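Local coordinates for ubiquitin-conjugating enzyme E2-21 kDa (Pichia angusta, PDB 5NL8), which probably accepts ubiquitin from an E1 enzyme as a cysteine thioester and passes it on to other proteins, a step needed for peroxisome biogenesis, at residues A48-P53 / A141-L146; Q55-D60 / A170-V175; W63-D68 / P78-V83; P109-N114 / A147-L152; E119-I124 / P151-N156. All blocks are in the same frame, centred on the assembly; numbering follows the deposited sequence.

How the contacts relate
Contact 1 is buried near the chain centre; contact 3 adjoins it, one face apolar and covered, the other carrying charged side chains. Strands 45-51 and 62-68 are neighbours in one antiparallel sheet; contact 3 is hydrogen-bonded strand pairing, contact 1 apolar side-chain packing against helix 135-147. Contact 2 lies farther out: a turn leans on helix 168-181 through proline and aromatic surfaces. Contact 5 holds the predicted catalytic cysteine and contact 4 lies next to it; both end on the loop that follows helix 135-147, but contact 4 is buried and uses hydrogen bonds of an asparagine amide, contact 5 partly open and in van der Waals touch. Tyr171 of contact 2 reaches Pro111 and Pro149 of contact 4.

Contact 1 (A48-P53 / A141-L146); sequences AVIRGP and AIVVLL
Val143 is the bump on helix 141-146 that fits the hollow between Ile50 and Pro53, its two methyls splitting the work. CG2, anti to the carbonyl carbon, slides past Ile50 in the opposite direction, 4.0 Å from Ile50 CB. CG1, anti to the backbone N, turns to the Arg51 carbonyl and to the ring of Pro53, with Val143 CG1 4.0 Å from Pro53 CB. Ile50 answers from the strand with CG1 in the crowded position between N and carbonyl carbon (chi1 63°), which sends CD1 across Ile142 at a right angle, 3.8 Å from Ile142 CG2. This is the apolar interior of the ubiquitin-conjugating (UBC) fold: helix 135-147 packs on one face of the four-stranded antiparallel sheet, here with strand 48-51 and helix 141-146 crossing at -39° and their axes 9.3 Å apart. Where the strand ends, the Pro53 ring drops into the groove between Val143 and Leu146, three residues apart on the helix. Its CG approaches Val143 O to 3.5 Å, and its CD crosses Leu146 CB at 3.8 Å. An alanine here would probably loosen this end of the groove, since the ring carbons CG and CD that touch Val143 O and Leu146 CB would be gone. Leu146 CD1 meets Gly52 CA at 4.3 Å, and Leu146 also packs on Phe82 of strand 79-82.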
# COMPACT_ATOMS: atom_id res chain seq x y z
N ALA A 48 -3.34 0.47 7.00
CA ALA A 48 -3.28 1.75 6.30
C ALA A 48 -4.11 1.74 5.02
O ALA A 48 -4.46 0.68 4.51
CB ALA A 48 -1.83 2.12 5.98
N VAL A 49 -4.42 2.93 4.53
CA VAL A 49 -5.11 3.08 3.25
C VAL A 49 -4.38 4.12 2.40
O VAL A 49 -4.16 5.24 2.86
CB VAL A 49 -6.58 3.50 3.42
CG1 VAL A 49 -7.22 3.77 2.06
CG2 VAL A 49 -7.37 2.44 4.18
N ILE A 50 -4.00 3.73 1.18
CA ILE A 50 -3.29 4.64 0.27
C ILE A 50 -3.96 4.78 -1.09
O ILE A 50 -4.66 3.87 -1.55
CB ILE A 50 -1.82 4.19 0.03
CG1 ILE A 50 -1.77 2.82 -0.66
CG2 ILE A 50 -1.03 4.18 1.32
CD1 ILE A 50 -0.38 2.39 -1.10
N ARG A 51 -3.74 5.93 -1.73
CA ARG A 51 -4.28 6.21 -3.05
C ARG A 51 -3.20 6.06 -4.12
O ARG A 51 -2.06 6.47 -3.91
CB ARG A 51 -4.89 7.62 -3.10
CG ARG A 51 -5.37 8.06 -4.47
CD ARG A 51 -6.00 9.46 -4.44
NE ARG A 51 -7.27 9.50 -3.71
CZ ARG A 51 -7.44 10.09 -2.53
NH1 ARG A 51 -6.43 10.70 -1.93
NH2 ARG A 51 -8.64 10.07 -1.95
N GLY A 52 -3.56 5.47 -5.25
CA GLY A 52 -2.65 5.37 -6.38
C GLY A 52 -2.22 6.73 -6.88
O GLY A 52 -3.06 7.62 -7.07
N PRO A 53 -0.92 6.91 -7.10
CA PRO A 53 -0.33 8.21 -7.46
C PRO A 53 -0.77 8.71 -8.83
O PRO A 53 -1.09 7.91 -9.71
CB PRO A 53 1.17 7.93 -7.44
CG PRO A 53 1.29 6.47 -7.71
CD PRO A 53 0.10 5.85 -7.05
N ALA A 141 6.96 5.87 0.51
CA ALA A 141 7.84 5.03 -0.30
C ALA A 141 7.05 4.00 -1.12
O ALA A 141 7.39 3.71 -2.26
CB ALA A 141 8.85 4.32 0.58
N ILE A 142 6.00 3.44 -0.52
CA ILE A 142 5.19 2.46 -1.26
C ILE A 142 4.34 3.12 -2.35
O ILE A 142 4.21 2.58 -3.47
CB ILE A 142 4.28 1.68 -0.30
CG1 ILE A 142 5.10 0.60 0.40
CG2 ILE A 142 3.12 1.03 -1.04
CD1 ILE A 142 4.79 0.49 1.84
N VAL A 143 3.78 4.29 -2.04
CA VAL A 143 3.07 5.06 -3.06
C VAL A 143 4.00 5.38 -4.23
O VAL A 143 3.60 5.31 -5.40
CB VAL A 143 2.47 6.36 -2.48
CG1 VAL A 143 1.83 7.19 -3.59
CG2 VAL A 143 1.46 6.05 -1.40
N VAL A 144 5.25 5.73 -3.92
CA VAL A 144 6.27 5.94 -4.94
C VAL A 144 6.48 4.67 -5.75
O VAL A 144 6.54 4.71 -6.98
CB VAL A 144 7.61 6.37 -4.32
CG1 VAL A 144 8.73 6.32 -5.36
CG2 VAL A 144 7.50 7.76 -3.70
N LEU A 145 6.59 3.54 -5.06
CA LEU A 145 6.81 2.25 -5.70
C LEU A 145 5.73 1.93 -6.72
O LEU A 145 6.01 1.33 -7.76
CB LEU A 145 6.87 1.13 -4.65
CG LEU A 145 7.06 -0.28 -5.21
CD1 LEU A 145 8.40 -0.39 -5.94
CD2 LEU A 145 6.96 -1.32 -4.10
N LEU A 146 4.50 2.34 -6.44
CA LEU A 146 3.41 2.15 -7.40
C LEU A 146 3.69 2.87 -8.73
O LEU A 146 3.27 2.41 -9.79
CB LEU A 146 2.08 2.62 -6.82
CG LEU A 146 1.44 1.71 -5.77
CD1 LEU A 146 0.03 2.19 -5.39
CD2 LEU A 146 1.40 0.26 -6.25

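Contact 2 (Q55-D60 / A170-V175); sequences QSPFED and AYKDLV
Pro57 lays its ring against two successive residues of helix 170-175. Its CG comes up to the edge of the Tyr171 ring, in the ring plane and 3.9 Å from Tyr171 CE1, while its CB crosses the Lys172 chain at 3.8 Å from Lys172 CG. The lysine runs extended to CE and then bends at chi4 (-49°), bringing NZ back to 3.8 Å from Pro57 CD. Pro57 and Phe58 are the two central residues of a type I turn, closed by Glu59 N donating to Ser56 O, in the loop that joins strands 45-51 and 62-68 of the UBC fold; this turn abuts the last helix, 168-181. Phe58 follows with CG beside its backbone N (chi1 -59°), so that the ring reaches past the turn to Val175. The methyl CG1 of Val175 sits over one face of that ring in a CH-pi contact, 4.1 Å from the ring centroid, and it also lies 3.6 Å from Pro57 O. At the edge of the same ring stands Tyr171 OH, 4.3 Å from Phe58 CE2. An alanine in place of Phe58 would probably leave Val175 less well packed, because the ring face under its CG1 methyl and the edge beside the Tyr171 hydroxyl would both be lost. Ser56 OG receives a weak bond from Phe58 N and is also hydrogen-bonded to Pro53 O, while Met159 of helix 157-164 packs on Tyr171 and Val175.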
# COMPACT_ATOMS: atom_id res chain seq x y z
N GLN A 55 -1.06 10.12 -12.56
CA GLN A 55 -0.43 9.86 -13.86
C GLN A 55 0.19 8.47 -13.93
O GLN A 55 0.97 8.16 -14.84
CB GLN A 55 0.61 10.94 -14.18
CG GLN A 55 -0.00 12.33 -14.33
CD GLN A 55 0.99 13.39 -14.76
OE1 GLN A 55 1.97 13.67 -14.06
NE2 GLN A 55 0.75 13.99 -15.92
N SER A 56 -0.17 7.62 -12.97
CA SER A 56 0.18 6.20 -13.03
C SER A 56 -1.09 5.42 -13.37
O SER A 56 -2.19 5.94 -13.22
CB SER A 56 0.79 5.73 -11.71
OG SER A 56 -0.19 5.68 -10.68
N PRO A 57 -0.95 4.17 -13.84
CA PRO A 57 -2.16 3.39 -14.09
C PRO A 57 -2.95 3.09 -12.81
O PRO A 57 -4.09 2.65 -12.89
CB PRO A 57 -1.63 2.10 -14.73
CG PRO A 57 -0.17 2.06 -14.37
CD PRO A 57 0.27 3.48 -14.31
N PHE A 58 -2.34 3.33 -11.66
CA PHE A 58 -3.00 3.07 -10.38
C PHE A 58 -3.80 4.26 -9.87
O PHE A 58 -4.40 4.19 -8.80
CB PHE A 58 -1.96 2.66 -9.32
CG PHE A 58 -1.17 1.44 -9.68
CD1 PHE A 58 -1.63 0.17 -9.34
CD2 PHE A 58 0.05 1.55 -10.33
CE1 PHE A 58 -0.90 -0.96 -9.66
CE2 PHE A 58 0.78 0.42 -10.66
CZ PHE A 58 0.31 -0.83 -10.32
N GLU A 59 -3.79 5.36 -10.62
CA GLU A 59 -4.36 6.63 -10.13
C GLU A 59 -5.86 6.54 -9.83
O GLU A 59 -6.58 5.77 -10.46
CB GLU A 59 -4.11 7.76 -11.15
CG GLU A 59 -4.95 7.67 -12.41
CD GLU A 59 -4.74 8.85 -13.35
OE1 GLU A 59 -5.46 8.94 -14.37
OE2 GLU A 59 -3.86 9.69 -13.06
N ASP A 60 -6.29 7.32 -8.84
CA ASP A 60 -7.70 7.41 -8.45
C ASP A 60 -8.31 6.07 -8.05
O ASP A 60 -9.40 5.72 -8.50
CB ASP A 60 -8.52 8.05 -9.57
CG ASP A 60 -8.24 9.53 -9.73
OD1 ASP A 60 -7.99 10.20 -8.71
OD2 ASP A 60 -8.28 10.02 -10.88
N ALA A 170 -0.61 -2.70 -22.36
CA ALA A 170 -1.09 -3.94 -21.76
C ALA A 170 -1.04 -3.87 -20.24
O ALA A 170 -1.95 -4.32 -19.55
CB ALA A 170 -0.27 -5.12 -22.27
N TYR A 171 0.05 -3.31 -19.73
CA TYR A 171 0.24 -3.02 -18.31
C TYR A 171 -0.94 -2.22 -17.75
O TYR A 171 -1.66 -2.67 -16.84
CB TYR A 171 1.56 -2.26 -18.14
CG TYR A 171 2.11 -2.13 -16.74
CD1 TYR A 171 1.69 -1.11 -15.89
CD2 TYR A 171 3.09 -3.00 -16.28
CE1 TYR A 171 2.21 -0.98 -14.62
CE2 TYR A 171 3.61 -2.88 -15.01
CZ TYR A 171 3.17 -1.87 -14.18
OH TYR A 171 3.69 -1.74 -12.91
N LYS A 172 -1.14 -1.04 -18.33
CA LYS A 172 -2.22 -0.14 -17.95
C LYS A 172 -3.58 -0.83 -18.01
O LYS A 172 -4.38 -0.72 -17.09
CB LYS A 172 -2.24 1.10 -18.85
CG LYS A 172 -1.21 2.16 -18.49
CD LYS A 172 -1.20 3.28 -19.53
CE LYS A 172 -0.06 4.26 -19.31
NZ LYS A 172 0.03 4.72 -17.89
N ASP A 173 -3.84 -1.54 -19.11
CA ASP A 173 -5.11 -2.23 -19.31
C ASP A 173 -5.36 -3.29 -18.25
O ASP A 173 -6.49 -3.46 -17.79
CB ASP A 173 -5.15 -2.88 -20.70
CG ASP A 173 -5.37 -1.87 -21.80
OD1 ASP A 173 -5.49 -2.29 -22.97
OD2 ASP A 173 -5.43 -0.66 -21.50
N LEU A 174 -4.31 -4.01 -17.86
CA LEU A 174 -4.42 -5.03 -16.83
C LEU A 174 -4.78 -4.40 -15.48
O LEU A 174 -5.75 -4.82 -14.82
CB LEU A 174 -3.11 -5.82 -16.73
CG LEU A 174 -3.20 -7.33 -16.48
CD1 LEU A 174 -4.24 -7.98 -17.38
CD2 LEU A 174 -1.84 -7.97 -16.69
N VAL A 175 -4.01 -3.38 -15.09
CA VAL A 175 -4.29 -2.69 -13.82
C VAL A 175 -5.72 -2.15 -13.80
O VAL A 175 -6.46 -2.35 -12.83
CB VAL A 175 -3.29 -1.54 -13.57
CG1 VAL A 175 -3.60 -0.86 -12.25
CG2 VAL A 175 -1.86 -2.06 -13.57

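Contact 3 (W63-D68 / P78-V83); sequences WKLEID and PKIKFV
Strands 63-68 and 79-82 run antiparallel at 155° as the two arms of a beta hairpin, their axes 4.8 Å apart at closest; four backbone hydrogen bonds join them and a fifth, from Val83, follows. Glu66 with Lys81 and Asp68 with Lys79 are hydrogen-bonded pairs, each with a bond both ways; Glu66 N meets Lys81 O nearly along the C=O axis at 2.9 Å. Leu65 with Phe82 and Ile67 with Ile80 are the non-hydrogen-bonded pairs. Past them Val83 N donates to Lys64 O, though from above the carbonyl plane, and a water replaces the return bond: it accepts from Lys64 N and donates to Val83 O. On the face of Leu65 and Ile67 the packing is apolar. Leu65 CD2 lies over one face of the Phe82 ring, 3.6 Å from its centroid. The edge of that ring points at the face of the Trp63 five-membered ring in an offset edge-to-face pair, centroids 5.7 Å apart and planes at 89°. Ile67 lies beside Ile80, their CG1 atoms 3.9 Å apart, and reaches Pro78 CB with its CG2 at 3.7 Å. On the other face Glu66 and Lys81 extend side by side, but Glu66 OE1 and Lys81 NZ stay 4.1 Å apart, beyond a salt bridge; the carboxylate makes one instead with Arg45. The apolar face is covered by helix 135-147, with Leu139 on Leu65 and Ile67 and Ile142 on Ile80 and Phe82, while strand 45-51 continues the sheet beyond 63-68.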
# COMPACT_ATOMS: atom_id res chain seq x y z
N TRP A 63 -6.05 1.38 -2.02
CA TRP A 63 -5.61 0.06 -1.57
C TRP A 63 -5.36 0.03 -0.07
O TRP A 63 -4.98 1.04 0.54
CB TRP A 63 -4.34 -0.37 -2.30
CG TRP A 63 -4.59 -0.90 -3.67
CD1 TRP A 63 -4.84 -2.20 -4.01
CD2 TRP A 63 -4.63 -0.15 -4.88
NE1 TRP A 63 -5.02 -2.30 -5.37
CE2 TRP A 63 -4.90 -1.05 -5.93
CE3 TRP A 63 -4.46 1.21 -5.19
CZ2 TRP A 63 -5.00 -0.65 -7.26
CZ3 TRP A 63 -4.56 1.61 -6.52
CH2 TRP A 63 -4.83 0.68 -7.53
N LYS A 64 -5.57 -1.14 0.52
CA LYS A 64 -5.35 -1.34 1.95
C LYS A 64 -4.01 -2.04 2.18
O LYS A 64 -3.58 -2.87 1.37
CB LYS A 64 -6.48 -2.17 2.56
CG LYS A 64 -6.95 -1.70 3.93
CD LYS A 64 -8.48 -1.73 4.01
CE LYS A 64 -8.99 -1.23 5.36
NZ LYS A 64 -8.58 -2.12 6.49
N LEU A 65 -3.36 -1.69 3.28
CA LEU A 65 -2.06 -2.23 3.61
C LEU A 65 -2.05 -2.75 5.04
O LEU A 65 -2.73 -2.20 5.91
CB LEU A 65 -0.97 -1.17 3.45
CG LEU A 65 -0.72 -0.51 2.10
CD1 LEU A 65 0.27 0.62 2.28
CD2 LEU A 65 -0.20 -1.52 1.09
N GLU A 66 -1.25 -3.78 5.27
CA GLU A 66 -0.97 -4.27 6.61
C GLU A 66 0.52 -4.16 6.90
O GLU A 66 1.36 -4.52 6.06
CB GLU A 66 -1.46 -5.70 6.78
CG GLU A 66 -1.14 -6.30 8.14
CD GLU A 66 -1.73 -7.69 8.32
OE1 GLU A 66 -2.83 -7.94 7.80
OE2 GLU A 66 -1.08 -8.52 8.98
N ILE A 67 0.85 -3.65 8.08
CA ILE A 67 2.22 -3.34 8.46
C ILE A 67 2.60 -4.02 9.77
O ILE A 67 1.96 -3.81 10.80
CB ILE A 67 2.43 -1.83 8.60
CG1 ILE A 67 2.02 -1.11 7.32
CG2 ILE A 67 3.87 -1.52 8.95
CD1 ILE A 67 1.38 0.24 7.57
N ASP A 68 3.65 -4.83 9.73
CA ASP A 68 4.17 -5.49 10.92
C ASP A 68 5.47 -4.83 11.35
O ASP A 68 6.39 -4.67 10.54
CB ASP A 68 4.37 -6.98 10.66
CG ASP A 68 3.07 -7.70 10.33
OD1 ASP A 68 2.15 -7.05 9.79
OD2 ASP A 68 2.96 -8.91 10.62
N PRO A 78 9.86 -1.83 8.75
CA PRO A 78 8.61 -2.58 8.87
C PRO A 78 8.43 -3.55 7.71
O PRO A 78 8.92 -3.28 6.62
CB PRO A 78 7.53 -1.49 8.83
CG PRO A 78 8.25 -0.20 9.10
CD PRO A 78 9.62 -0.39 8.56
N LYS A 79 7.74 -4.66 7.95
CA LYS A 79 7.34 -5.55 6.87
C LYS A 79 5.94 -5.15 6.42
O LYS A 79 5.05 -4.99 7.25
CB LYS A 79 7.38 -7.02 7.30
CG LYS A 79 8.78 -7.58 7.47
CD LYS A 79 8.75 -9.04 7.87
CE LYS A 79 10.13 -9.54 8.27
NZ LYS A 79 10.07 -10.82 9.04
N ILE A 80 5.75 -4.97 5.12
CA ILE A 80 4.49 -4.42 4.64
C ILE A 80 3.91 -5.27 3.52
O ILE A 80 4.65 -5.75 2.65
CB ILE A 80 4.69 -2.96 4.17
CG1 ILE A 80 5.22 -2.12 5.33
CG2 ILE A 80 3.39 -2.38 3.63
CD1 ILE A 80 5.42 -0.66 5.02
N LYS A 81 2.60 -5.46 3.54
CA LYS A 81 1.93 -6.20 2.47
C LYS A 81 0.61 -5.55 2.08
O LYS A 81 -0.02 -4.88 2.89
CB LYS A 81 1.69 -7.65 2.89
CG LYS A 81 0.58 -7.83 3.93
CD LYS A 81 0.26 -9.31 4.17
CE LYS A 81 -0.92 -9.47 5.12
NZ LYS A 81 -1.21 -10.90 5.42
N PHE A 82 0.22 -5.74 0.82
CA PHE A 82 -1.11 -5.35 0.37
C PHE A 82 -2.16 -6.35 0.85
O PHE A 82 -1.89 -7.55 0.92
CB PHE A 82 -1.17 -5.24 -1.16
CG PHE A 82 -0.52 -4.00 -1.70
CD1 PHE A 82 0.84 -3.97 -1.97
CD2 PHE A 82 -1.28 -2.87 -1.95
CE1 PHE A 82 1.43 -2.83 -2.47
CE2 PHE A 82 -0.68 -1.72 -2.45
CZ PHE A 82 0.67 -1.70 -2.71
N VAL A 83 -3.34 -5.84 1.19
CA VAL A 83 -4.46 -6.71 1.55
C VAL A 83 -5.12 -7.26 0.30
O VAL A 83 -5.77 -6.53 -0.45
CB VAL A 83 -5.51 -5.95 2.40
CG1 VAL A 83 -6.71 -6.84 2.67
CG2 VAL A 83 -4.89 -5.46 3.70
O HOH W 1 -6.13 -3.70 -0.98

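Contact 4 (P109-N114 / A147-L152); sequences PHPNVN and ANPEPL
With CG anti to the backbone N (chi1 -174°), His110 brings its ring up to Pro149, while Asn112, CG anti to its carbonyl carbon (chi1 -56°), aims its amide at the Glu150 backbone. His110, Pro111 and Asn112 are the His-Pro-Asn motif of ubiquitin-conjugating enzymes, whose asparagine is thought to support the catalytic cysteine's reaction; a type I turn runs from His110 to Val113. The amide of Asn112 grips one residue at both backbone ends. OD1 accepts from Glu150 N at 3.1 Å, in plane on a lone pair; ND2 donates to Glu150 O at 2.9 Å, from above that carbonyl's plane. ND2 also bonds to Ser153 O, so three bonds fix the amide's rotation. His110 ND1 accepts from Asn112 N in the ring plane, at 2.9 Å, and NE2 bonds to Leu145 O, a pattern consistent with a neutral ring protonated at NE2. Pro149 crosses the imidazole, its CG 3.7 Å from His110 NE2, and lies alongside Pro111, its CB 3.9 Å from Pro111 CG. Helices 157-164 and 168-181 cover the two prolines through Met159, Leu163 and Tyr171, while Leu145 of helix 135-147 and Ile124 of helix 122-126 flank Asn112 and Glu150.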
# COMPACT_ATOMS: atom_id res chain seq x y z
N PRO A 109 -1.93 -6.08 -8.83
CA PRO A 109 -1.02 -6.53 -9.89
C PRO A 109 0.14 -5.56 -10.08
O PRO A 109 -0.03 -4.44 -10.57
CB PRO A 109 -1.92 -6.57 -11.13
CG PRO A 109 -2.93 -5.52 -10.88
CD PRO A 109 -3.13 -5.42 -9.38
N HIS A 110 1.33 -6.00 -9.68
CA HIS A 110 2.50 -5.13 -9.68
C HIS A 110 3.76 -5.98 -9.70
O HIS A 110 3.81 -7.02 -9.05
CB HIS A 110 2.48 -4.21 -8.46
CG HIS A 110 3.56 -3.18 -8.45
ND1 HIS A 110 4.87 -3.47 -8.12
CD2 HIS A 110 3.54 -1.85 -8.72
CE1 HIS A 110 5.60 -2.37 -8.19
NE2 HIS A 110 4.81 -1.37 -8.55
N PRO A 111 4.77 -5.56 -10.47
CA PRO A 111 6.04 -6.27 -10.60
C PRO A 111 6.70 -6.66 -9.27
O PRO A 111 7.33 -7.71 -9.21
CB PRO A 111 6.91 -5.26 -11.36
CG PRO A 111 5.94 -4.54 -12.23
CD PRO A 111 4.67 -4.42 -11.41
N ASN A 112 6.54 -5.84 -8.23
CA ASN A 112 7.21 -6.10 -6.96
C ASN A 112 6.27 -6.61 -5.86
O ASN A 112 6.57 -6.49 -4.67
CB ASN A 112 7.92 -4.84 -6.47
CG ASN A 112 8.91 -4.29 -7.49
OD1 ASN A 112 8.67 -3.24 -8.09
ND2 ASN A 112 10.02 -4.98 -7.67
N VAL A 113 5.13 -7.17 -6.26
CA VAL A 113 4.14 -7.66 -5.30
C VAL A 113 3.69 -9.09 -5.62
O VAL A 113 3.36 -9.40 -6.76
CB VAL A 113 2.89 -6.74 -5.26
CG1 VAL A 113 1.81 -7.33 -4.36
CG2 VAL A 113 3.27 -5.34 -4.79
N ASN A 114 3.69 -9.95 -4.60
CA ASN A 114 3.14 -11.30 -4.71
C ASN A 114 1.62 -11.23 -4.90
O ASN A 114 0.90 -10.80 -4.01
CB ASN A 114 3.48 -12.12 -3.46
CG ASN A 114 3.11 -13.59 -3.59
OD1 ASN A 114 1.99 -13.94 -3.96
ND2 ASN A 114 4.06 -14.46 -3.27
N ALA A 147 4.41 3.99 -8.67
CA ALA A 147 4.73 4.74 -9.87
C ALA A 147 6.10 4.37 -10.45
O ALA A 147 6.36 4.62 -11.62
CB ALA A 147 4.68 6.24 -9.59
N ASN A 148 6.97 3.78 -9.64
CA ASN A 148 8.31 3.42 -10.09
C ASN A 148 8.72 2.00 -9.71
O ASN A 148 9.48 1.81 -8.77
CB ASN A 148 9.34 4.40 -9.52
CG ASN A 148 9.04 5.83 -9.88
OD1 ASN A 148 8.43 6.56 -9.10
ND2 ASN A 148 9.47 6.25 -11.07
N PRO A 149 8.21 1.01 -10.45
CA PRO A 149 8.59 -0.38 -10.19
C PRO A 149 10.05 -0.64 -10.55
O PRO A 149 10.60 0.04 -11.41
CB PRO A 149 7.66 -1.19 -11.11
CG PRO A 149 6.58 -0.22 -11.53
CD PRO A 149 7.23 1.12 -11.54
N GLU A 150 10.67 -1.61 -9.88
CA GLU A 150 12.00 -2.05 -10.26
C GLU A 150 11.98 -3.51 -10.70
O GLU A 150 11.82 -4.41 -9.88
CB GLU A 150 13.00 -1.85 -9.11
CG GLU A 150 12.48 -2.22 -7.74
CD GLU A 150 12.31 -1.01 -6.84
OE1 GLU A 150 12.84 -1.02 -5.71
OE2 GLU A 150 11.64 -0.05 -7.27
N PRO A 151 12.14 -3.74 -12.01
CA PRO A 151 12.15 -5.09 -12.59
C PRO A 151 13.36 -5.92 -12.14
O PRO A 151 13.50 -7.06 -12.57
CB PRO A 151 12.20 -4.83 -14.10
CG PRO A 151 12.78 -3.46 -14.23
CD PRO A 151 12.28 -2.70 -13.05
N LEU A 152 14.20 -5.36 -11.28
CA LEU A 152 15.33 -6.08 -10.72
C LEU A 152 14.88 -7.15 -9.72
O LEU A 152 15.43 -8.25 -9.69
CB LEU A 152 16.31 -5.12 -10.04
CG LEU A 152 17.27 -4.33 -10.94
CD1 LEU A 152 18.48 -3.85 -10.15
CD2 LEU A 152 17.71 -5.16 -12.14

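Contact 5 (E119-I124 / P151-N156); sequences EICLDI and PLSPLN
The apolar share falls to Leu155, whose CG lies beside its backbone N (chi1 -62°), so that the methyl CD1 is laid against the main chain leading into Cys121. Leu155 CD1 lies between the Glu119 carbonyl and Cys121, 3.4 Å from Glu119 O and 3.6 Å from Cys121 N. The polar groups meet the CB carbon of Ser153 rather than its hydroxyl. The thiol of Cys121, anti to its backbone N (chi1 -162°), points at the serine, with SG 3.9 Å from Ser153 CB and 4.0 Å from Ser153 O. Beside the thiol, Asp123 brings OD2 to 3.5 Å from the same CB, and its separation from Ser153 OG is 4.0 Å, too long for a hydrogen bond. The loop is held instead by neighbouring bonds, Leu155 to Pro111, while Asn156 caps the start of helix 157-164 at Met159 N. Cys121 is the predicted thioester cysteine of the enzyme, and this loop forms one wall beside it. Since carbon and methyl surfaces do most of the touching, the thiol is not locked by a bond from this loop, and the Asp123 carboxylate nearby may disfavour its thiolate, against the opposite pull expected from the start of helix 122-126.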
# COMPACT_ATOMS: atom_id res chain seq x y z
N GLU A 119 2.41 -9.74 -0.53
CA GLU A 119 3.71 -9.38 0.01
C GLU A 119 4.50 -8.48 -0.93
O GLU A 119 4.56 -8.72 -2.14
CB GLU A 119 4.54 -10.64 0.33
CG GLU A 119 5.91 -10.34 0.91
CD GLU A 119 6.70 -11.59 1.24
OE1 GLU A 119 6.21 -12.70 0.94
OE2 GLU A 119 7.82 -11.47 1.79
N ILE A 120 5.08 -7.43 -0.36
CA ILE A 120 5.99 -6.55 -1.09
C ILE A 120 7.42 -7.02 -0.85
O ILE A 120 7.78 -7.36 0.27
CB ILE A 120 5.83 -5.08 -0.64
CG1 ILE A 120 4.36 -4.67 -0.68
CG2 ILE A 120 6.69 -4.15 -1.50
CD1 ILE A 120 4.10 -3.29 -0.11
N CYS A 121 8.22 -7.04 -1.91
CA CYS A 121 9.59 -7.52 -1.82
C CYS A 121 10.40 -6.74 -0.78
O CYS A 121 10.40 -5.50 -0.78
CB CYS A 121 10.28 -7.44 -3.19
SG CYS A 121 11.78 -8.44 -3.35
N LEU A 122 11.07 -7.47 0.10
CA LEU A 122 11.85 -6.89 1.19
C LEU A 122 12.97 -5.97 0.70
O LEU A 122 13.41 -5.07 1.42
CB LEU A 122 12.44 -8.00 2.06
CG LEU A 122 11.43 -8.90 2.79
CD1 LEU A 122 12.06 -10.23 3.17
CD2 LEU A 122 10.88 -8.20 4.02
N ASP A 123 13.42 -6.20 -0.53
CA ASP A 123 14.47 -5.40 -1.16
C ASP A 123 14.14 -3.92 -1.14
O ASP A 123 14.99 -3.09 -0.80
CB ASP A 123 14.70 -5.85 -2.60
CG ASP A 123 15.39 -7.20 -2.70
OD1 ASP A 123 15.36 -7.96 -1.71
OD2 ASP A 123 15.95 -7.50 -3.77
N ILE A 124 12.90 -3.59 -1.49
CA ILE A 124 12.47 -2.20 -1.65
C ILE A 124 12.79 -1.36 -0.41
O ILE A 124 13.40 -0.30 -0.52
CB ILE A 124 10.96 -2.11 -1.96
CG1 ILE A 124 10.68 -2.46 -3.43
CG2 ILE A 124 10.43 -0.71 -1.69
CD1 ILE A 124 10.66 -3.94 -3.73
N PRO A 151 12.14 -3.74 -12.01
CA PRO A 151 12.15 -5.09 -12.59
C PRO A 151 13.36 -5.92 -12.14
O PRO A 151 13.50 -7.06 -12.57
CB PRO A 151 12.20 -4.83 -14.10
CG PRO A 151 12.78 -3.46 -14.23
CD PRO A 151 12.28 -2.70 -13.05
N LEU A 152 14.20 -5.36 -11.28
CA LEU A 152 15.33 -6.08 -10.72
C LEU A 152 14.88 -7.15 -9.72
O LEU A 152 15.43 -8.25 -9.69
CB LEU A 152 16.31 -5.12 -10.04
CG LEU A 152 17.27 -4.33 -10.94
CD1 LEU A 152 18.48 -3.85 -10.15
CD2 LEU A 152 17.71 -5.16 -12.14
N SER A 153 13.89 -6.82 -8.91
CA SER A 153 13.41 -7.74 -7.87
C SER A 153 11.92 -8.06 -7.99
O SER A 153 11.11 -7.57 -7.20
CB SER A 153 13.71 -7.16 -6.48
OG SER A 153 13.51 -5.75 -6.47
N PRO A 154 11.55 -8.90 -8.97
CA PRO A 154 10.15 -9.20 -9.28
C PRO A 154 9.52 -10.30 -8.43
O PRO A 154 10.17 -11.30 -8.12
CB PRO A 154 10.22 -9.64 -10.74
CG PRO A 154 11.55 -10.33 -10.84
CD PRO A 154 12.47 -9.60 -9.89
N LEU A 155 8.25 -10.11 -8.07
CA LEU A 155 7.46 -11.15 -7.43
C LEU A 155 6.29 -11.52 -8.34
O LEU A 155 5.61 -12.52 -8.12
CB LEU A 155 6.94 -10.70 -6.06
CG LEU A 155 8.00 -10.36 -5.01
CD1 LEU A 155 7.35 -10.05 -3.67
CD2 LEU A 155 8.99 -11.50 -4.86
N ASN A 156 6.07 -10.69 -9.36
CA ASN A 156 5.11 -10.98 -10.41
C ASN A 156 5.82 -10.95 -11.75
O ASN A 156 6.15 -9.88 -12.26
CB ASN A 156 3.94 -9.98 -10.38
CG ASN A 156 2.83 -10.33 -11.38
OD1 ASN A 156 3.10 -10.76 -12.50
ND2 ASN A 156 1.59 -10.14 -10.96